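Local structure of uncharacterized protein (Bacteroides thetaiotaomicron VPI-5482, 3KNY) at residues E44-M49 against Y57-K62; V145-S150 against K187-S192. The protein is of unknown function, belongs to the BT_3535-like family and is probably a lipoprotein in its natural full-length form. All coordinates share one frame; numbering follows the deposited sequence.

Interaction 1 (E44-M49 against Y57-K62)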
loop_
_atom_site.group_PDB
_atom_site.type_symbol
_atom_site.label_atom_id
_atom_site.label_comp_id
_atom_site.label_asym_id
_atom_site.label_seq_id
_atom_site.Cartn_x
_atom_site.Cartn_y
_atom_site.Cartn_z
ATOM N N GLU A 44 8.169 -10.285 15.074
ATOM C CA GLU A 44 8.123 -11.574 14.401
ATOM C C GLU A 44 6.957 -11.662 13.419
ATOM O O GLU A 44 7.083 -12.288 12.374
ATOM C CB GLU A 44 8.044 -12.723 15.410
ATOM C CG GLU A 44 8.955 -13.881 15.052
ATOM C CD GLU A 44 10.398 -13.439 14.937
ATOM O OE1 GLU A 44 10.813 -12.598 15.760
ATOM O OE2 GLU A 44 11.103 -13.904 14.015
ATOM N N LEU A 45 5.828 -11.044 13.751
ATOM C CA LEU A 45 4.696 -11.041 12.847
ATOM C C LEU A 45 5.064 -10.198 11.595
ATOM O O LEU A 45 4.922 -10.636 10.445
ATOM C CB LEU A 45 3.442 -10.528 13.565
ATOM C CG LEU A 45 2.890 -11.429 14.676
ATOM C CD1 LEU A 45 1.715 -10.776 15.359
ATOM C CD2 LEU A 45 2.506 -12.809 14.158
ATOM N N TRP A 46 5.599 -9.013 11.822
ATOM C CA TRP A 46 6.100 -8.221 10.713
ATOM C C TRP A 46 7.095 -8.989 9.833
ATOM O O TRP A 46 7.008 -8.930 8.607
ATOM C CB TRP A 46 6.703 -6.920 11.217
ATOM C CG TRP A 46 5.648 -6.020 11.783
ATOM C CD1 TRP A 46 5.550 -5.580 13.065
ATOM C CD2 TRP A 46 4.506 -5.507 11.095
ATOM N NE1 TRP A 46 4.430 -4.805 13.217
ATOM C CE2 TRP A 46 3.768 -4.741 12.024
ATOM C CE3 TRP A 46 4.032 -5.616 9.781
ATOM C CZ2 TRP A 46 2.588 -4.071 11.682
ATOM C CZ3 TRP A 46 2.854 -4.956 9.442
ATOM C CH2 TRP A 46 2.148 -4.189 10.385
ATOM N N ARG A 47 8.032 -9.715 10.434
ATOM C CA ARG A 47 8.928 -10.536 9.621
ATOM C C ARG A 47 8.120 -11.470 8.707
ATOM O O ARG A 47 8.422 -11.564 7.520
ATOM C CB ARG A 47 9.908 -11.364 10.469
ATOM C CG ARG A 47 10.906 -12.175 9.600
ATOM C CD ARG A 47 11.521 -13.354 10.328
ATOM N NE ARG A 47 12.005 -12.939 11.632
ATOM C CZ ARG A 47 13.092 -12.202 11.831
ATOM N NH1 ARG A 47 13.838 -11.791 10.803
ATOM N NH2 ARG A 47 13.435 -11.868 13.072
ATOM N N THR A 48 7.121 -12.162 9.260
ATOM C CA THR A 48 6.265 -13.065 8.461
ATOM C C THR A 48 5.552 -12.298 7.331
ATOM O O THR A 48 5.477 -12.729 6.179
ATOM C CB THR A 48 5.179 -13.741 9.339
ATOM O OG1 THR A 48 5.798 -14.654 10.244
ATOM C CG2 THR A 48 4.127 -14.487 8.469
HETATM N N MSE A 49 5.045 -11.142 7.723
HETATM C CA MSE A 49 4.261 -10.266 6.888
HETATM C C MSE A 49 5.135 -9.737 5.751
HETATM O O MSE A 49 4.689 -9.650 4.611
HETATM C CB MSE A 49 3.745 -9.130 7.784
HETATM C CG MSE A 49 2.424 -8.598 7.415
HETATM SE SE MSE A 49 0.884 -9.771 7.671
HETATM C CE MSE A 49 -0.193 -8.450 6.717
ATOM N N TYR A 57 6.028 1.485 7.022
ATOM C CA TYR A 57 5.977 1.531 8.494
ATOM C C TYR A 57 5.707 2.935 9.053
ATOM O O TYR A 57 5.746 3.121 10.261
ATOM C CB TYR A 57 7.262 0.922 9.095
ATOM C CG TYR A 57 7.376 -0.585 8.871
ATOM C CD1 TYR A 57 6.681 -1.493 9.683
ATOM C CD2 TYR A 57 8.160 -1.102 7.839
ATOM C CE1 TYR A 57 6.769 -2.895 9.471
ATOM C CE2 TYR A 57 8.246 -2.497 7.612
ATOM C CZ TYR A 57 7.552 -3.383 8.438
ATOM O OH TYR A 57 7.646 -4.745 8.202
ATOM N N SER A 58 5.380 3.903 8.194
ATOM C CA SER A 58 5.149 5.294 8.622
ATOM C C SER A 58 4.231 5.431 9.844
ATOM O O SER A 58 4.340 6.395 10.590
ATOM C CB SER A 58 4.539 6.135 7.493
ATOM O OG SER A 58 3.138 5.866 7.380
ATOM N N PHE A 59 3.320 4.491 10.036
ATOM C CA PHE A 59 2.385 4.578 11.148
ATOM C C PHE A 59 2.982 4.425 12.542
ATOM O O PHE A 59 2.351 4.797 13.531
ATOM C CB PHE A 59 1.307 3.530 10.989
ATOM C CG PHE A 59 1.737 2.152 11.381
ATOM C CD1 PHE A 59 2.535 1.385 10.532
ATOM C CD2 PHE A 59 1.315 1.602 12.593
ATOM C CE1 PHE A 59 2.913 0.096 10.885
ATOM C CE2 PHE A 59 1.684 0.318 12.948
ATOM C CZ PHE A 59 2.486 -0.441 12.089
ATOM N N LEU A 60 4.169 3.833 12.637
ATOM C CA LEU A 60 4.852 3.699 13.929
ATOM C C LEU A 60 5.503 5.016 14.317
ATOM O O LEU A 60 6.019 5.142 15.418
ATOM C CB LEU A 60 5.898 2.571 13.898
ATOM C CG LEU A 60 5.354 1.135 13.843
ATOM C CD1 LEU A 60 6.462 0.151 13.528
ATOM C CD2 LEU A 60 4.661 0.756 15.137
ATOM N N LYS A 61 5.466 6.006 13.432
ATOM C CA LYS A 61 6.014 7.306 13.746
ATOM C C LYS A 61 4.950 8.205 14.386
ATOM O O LYS A 61 4.935 9.412 14.172
ATOM C CB LYS A 61 6.611 7.951 12.491
ATOM C CG LYS A 61 7.665 7.085 11.789
ATOM C CD LYS A 61 8.858 7.916 11.263
ATOM C CE LYS A 61 9.432 7.355 9.948
ATOM N NZ LYS A 61 8.459 7.422 8.777
ATOM N N LYS A 62 4.082 7.626 15.208
ATOM C CA LYS A 62 2.955 8.360 15.767
ATOM C C LYS A 62 2.343 7.556 16.900
ATOM O O LYS A 62 2.351 6.330 16.874
ATOM C CB LYS A 62 1.907 8.596 14.676
ATOM C CG LYS A 62 0.991 9.798 14.883
ATOM C CD LYS A 62 0.141 10.067 13.623
ATOM C CE LYS A 62 0.957 10.738 12.506
ATOM N NZ LYS A 62 0.284 10.672 11.175
#
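W46 of helix 40-49 meets Y57 and F59, which lie in the loop between strand 53-55 and helix 66-84, and the tryptophan side chain can be followed outward. W46 CB passes 3.8 Å from Y57 OH. W46 CG stands beside the backbone N, anti to the carbonyl carbon (chi1 -68°), which sends the ring toward the loop. Farther out, W46 CD2 lies 3.8 Å from Y57 CE1, and W46 CE3 has the same Y57 carbon at 3.9 Å. At the far end W46 CZ2 reaches F59 CZ, 3.7 Å away. The ring planes of W46 and Y57 stand at 77°, so the pair is T-shaped, with the tyrosine edge directed at one indole face near its rim. F59 meets the indole obliquely, its plane turned 52° from it. I97 of strand 93-97 touches both W46 and F59. With the indole cut back to an alanine here, a gap would probably open between helix and loop, costing Y57 the face its edge packs on and F59 one of its aromatic neighbours. W46, Y57 and F59 form a buried aromatic cluster; without a hydrogen bond between the segments, it rests on dispersion and the weak electrostatics of edge against pi face.

Interaction 2 (V145-S150 against K187-S192)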
loop_
_atom_site.group_PDB
_atom_site.type_symbol
_atom_site.label_atom_id
_atom_site.label_comp_id
_atom_site.label_asym_id
_atom_site.label_seq_id
_atom_site.Cartn_x
_atom_site.Cartn_y
_atom_site.Cartn_z
ATOM N N VAL A 145 -8.949 6.574 -0.690
ATOM C CA VAL A 145 -10.178 5.831 -0.406
ATOM C C VAL A 145 -10.817 6.442 0.804
ATOM O O VAL A 145 -10.133 6.718 1.785
ATOM C CB VAL A 145 -9.876 4.365 -0.026
ATOM C CG1 VAL A 145 -11.131 3.663 0.336
ATOM C CG2 VAL A 145 -9.205 3.650 -1.174
ATOM N N THR A 146 -12.127 6.641 0.753
ATOM C CA THR A 146 -12.865 7.110 1.916
ATOM C C THR A 146 -13.782 6.001 2.323
ATOM O O THR A 146 -14.415 5.402 1.475
ATOM C CB THR A 146 -13.654 8.362 1.605
ATOM O OG1 THR A 146 -12.726 9.424 1.388
ATOM C CG2 THR A 146 -14.553 8.730 2.767
ATOM N N TYR A 147 -13.862 5.732 3.620
ATOM C CA TYR A 147 -14.638 4.610 4.110
ATOM C C TYR A 147 -15.166 4.811 5.515
ATOM O O TYR A 147 -14.756 5.729 6.233
ATOM C CB TYR A 147 -13.792 3.337 4.070
ATOM C CG TYR A 147 -12.481 3.400 4.847
ATOM C CD1 TYR A 147 -11.347 4.005 4.304
ATOM C CD2 TYR A 147 -12.364 2.825 6.108
ATOM C CE1 TYR A 147 -10.140 4.056 5.012
ATOM C CE2 TYR A 147 -11.155 2.859 6.820
ATOM C CZ TYR A 147 -10.056 3.483 6.266
ATOM O OH TYR A 147 -8.880 3.525 6.961
ATOM N N LYS A 148 -16.086 3.925 5.887
ATOM C CA LYS A 148 -16.639 3.878 7.220
ATOM C C LYS A 148 -16.215 2.553 7.839
ATOM O O LYS A 148 -16.391 1.492 7.245
ATOM C CB LYS A 148 -18.154 3.968 7.144
ATOM C CG LYS A 148 -18.780 4.805 8.245
ATOM C CD LYS A 148 -20.299 4.696 8.235
ATOM C CE LYS A 148 -20.749 3.257 8.507
ATOM N NZ LYS A 148 -22.078 3.225 9.178
ATOM N N LYS A 149 -15.612 2.621 9.014
ATOM C CA LYS A 149 -15.175 1.426 9.720
ATOM C C LYS A 149 -16.082 1.248 10.940
ATOM O O LYS A 149 -16.395 2.219 11.631
ATOM C CB LYS A 149 -13.705 1.551 10.146
ATOM C CG LYS A 149 -13.163 0.316 10.868
ATOM C CD LYS A 149 -11.705 0.492 11.276
ATOM C CE LYS A 149 -11.305 -0.474 12.396
ATOM N NZ LYS A 149 -11.772 0.035 13.717
ATOM N N SER A 150 -16.529 0.018 11.177
ATOM C CA SER A 150 -17.303 -0.302 12.377
ATOM C C SER A 150 -16.759 -1.609 12.994
ATOM O O SER A 150 -15.787 -2.197 12.478
ATOM C CB SER A 150 -18.791 -0.393 12.046
ATOM O OG SER A 150 -19.046 -1.520 11.238
ATOM N N LYS A 187 -9.229 -8.816 5.976
ATOM C CA LYS A 187 -9.633 -7.586 6.671
ATOM C C LYS A 187 -8.788 -6.394 6.206
ATOM O O LYS A 187 -8.375 -5.563 7.009
ATOM C CB LYS A 187 -9.581 -7.779 8.190
ATOM C CG LYS A 187 -10.443 -8.974 8.676
ATOM C CD LYS A 187 -10.224 -9.338 10.170
ATOM C CE LYS A 187 -10.666 -10.776 10.475
ATOM N NZ LYS A 187 -11.859 -11.172 9.640
ATOM N N LEU A 188 -8.541 -6.339 4.893
ATOM C CA LEU A 188 -7.789 -5.256 4.248
ATOM C C LEU A 188 -8.626 -4.574 3.163
ATOM O O LEU A 188 -9.532 -5.188 2.598
ATOM C CB LEU A 188 -6.534 -5.823 3.573
ATOM C CG LEU A 188 -5.477 -6.489 4.443
ATOM C CD1 LEU A 188 -4.381 -7.077 3.543
ATOM C CD2 LEU A 188 -4.902 -5.483 5.421
ATOM N N ILE A 189 -8.301 -3.317 2.863
ATOM C CA ILE A 189 -8.815 -2.639 1.675
ATOM C C ILE A 189 -7.780 -2.868 0.592
ATOM O O ILE A 189 -6.623 -2.708 0.867
ATOM C CB ILE A 189 -8.991 -1.136 1.919
ATOM C CG1 ILE A 189 -10.051 -0.895 3.009
ATOM C CG2 ILE A 189 -9.418 -0.416 0.659
ATOM C CD1 ILE A 189 -10.138 0.560 3.499
ATOM N N ALA A 190 -8.202 -3.297 -0.608
ATOM C CA ALA A 190 -7.318 -3.536 -1.777
ATOM C C ALA A 190 -7.651 -2.519 -2.822
ATOM O O ALA A 190 -8.802 -2.412 -3.194
ATOM C CB ALA A 190 -7.537 -4.915 -2.383
ATOM N N ALA A 191 -6.651 -1.775 -3.288
ATOM C CA ALA A 191 -6.821 -0.788 -4.356
ATOM C C ALA A 191 -5.874 -1.216 -5.481
ATOM O O ALA A 191 -4.698 -1.516 -5.225
ATOM C CB ALA A 191 -6.478 0.647 -3.859
ATOM N N SER A 192 -6.378 -1.269 -6.714
ATOM C CA SER A 192 -5.566 -1.719 -7.832
ATOM C C SER A 192 -5.697 -0.793 -8.985
ATOM O O SER A 192 -6.693 -0.092 -9.111
ATOM C CB SER A 192 -6.002 -3.101 -8.309
ATOM O OG SER A 192 -5.652 -4.081 -7.355
#
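I189 CD1 sits almost squarely over one face of the Y147 ring, 3.7 Å from Y147 CD1. The line from this methyl carbon to the ring centroid deviates by 10° from the ring normal, which identifies a CH-pi contact centred on the ring. All six ring carbons of Y147 lie within a narrow range of the methyl, the farthest, CE2, at 4.2 Å from I189 CD1. The torsions explain the meeting: Y147 CG stands between the backbone N and the carbonyl carbon (chi1 57°), while I189 extends its CG1 arm with CD1 in the trans position (chi2 170°). The branch methyl of I189 packs less closely, with CG2 4.4 Å from V145 CG1.

No hydrogen bond joins the segments, and even the nearest CA atoms, those of V145 and A191, are 8.4 Å apart. This spacing, with inward side chains and no bond between the strands, is consistent with face-to-face packing of two beta-sheets: strand 140-149 is the middle strand of a three-stranded antiparallel sheet, whereas strand 188-201 belongs to the larger mixed sheet. V145, Y147, I189 and A191 direct their CB atoms into the interface; the alternating residues T146 and A190 direct theirs away from it. V180 and M216 of the mixed sheet touch both V145 and I189, extending the apolar layer.

The packing gives way to polar chemistry at the hydroxyl of Y147, which is hydrogen-bonded to OXT of the C-terminal P218. Toward the end of strand 140-149 the partly exposed K149 makes no contact with segment 187-192, its amine instead forming a salt bridge with E71 of helix 66-84. At the start of the other segment, the exposed K187 forms a G1 beta bulge with L188.

Interactions 1 and 2 are both buried, but they join different elements: interaction 1 sets a helix against a loop, whereas interaction 2 packs one sheet on another. Their centres are 19 Å apart and their nearest atoms about 5 Å, without touching. Interaction 1 links segments only eight residues apart; interaction 2 spans 37. The mixed sheet is common ground, supplying I97 beside the aromatic cluster and strand 188-201 to the second contact. Helix 66-84 also lies near both, touching W46 in interaction 1 and reaching the end of strand 140-149 in interaction 2. Chemically, aromatic rings dominate interaction 1, while one isoleucine methyl over a tyrosine face, with a looser aliphatic contact beside it, makes interaction 2.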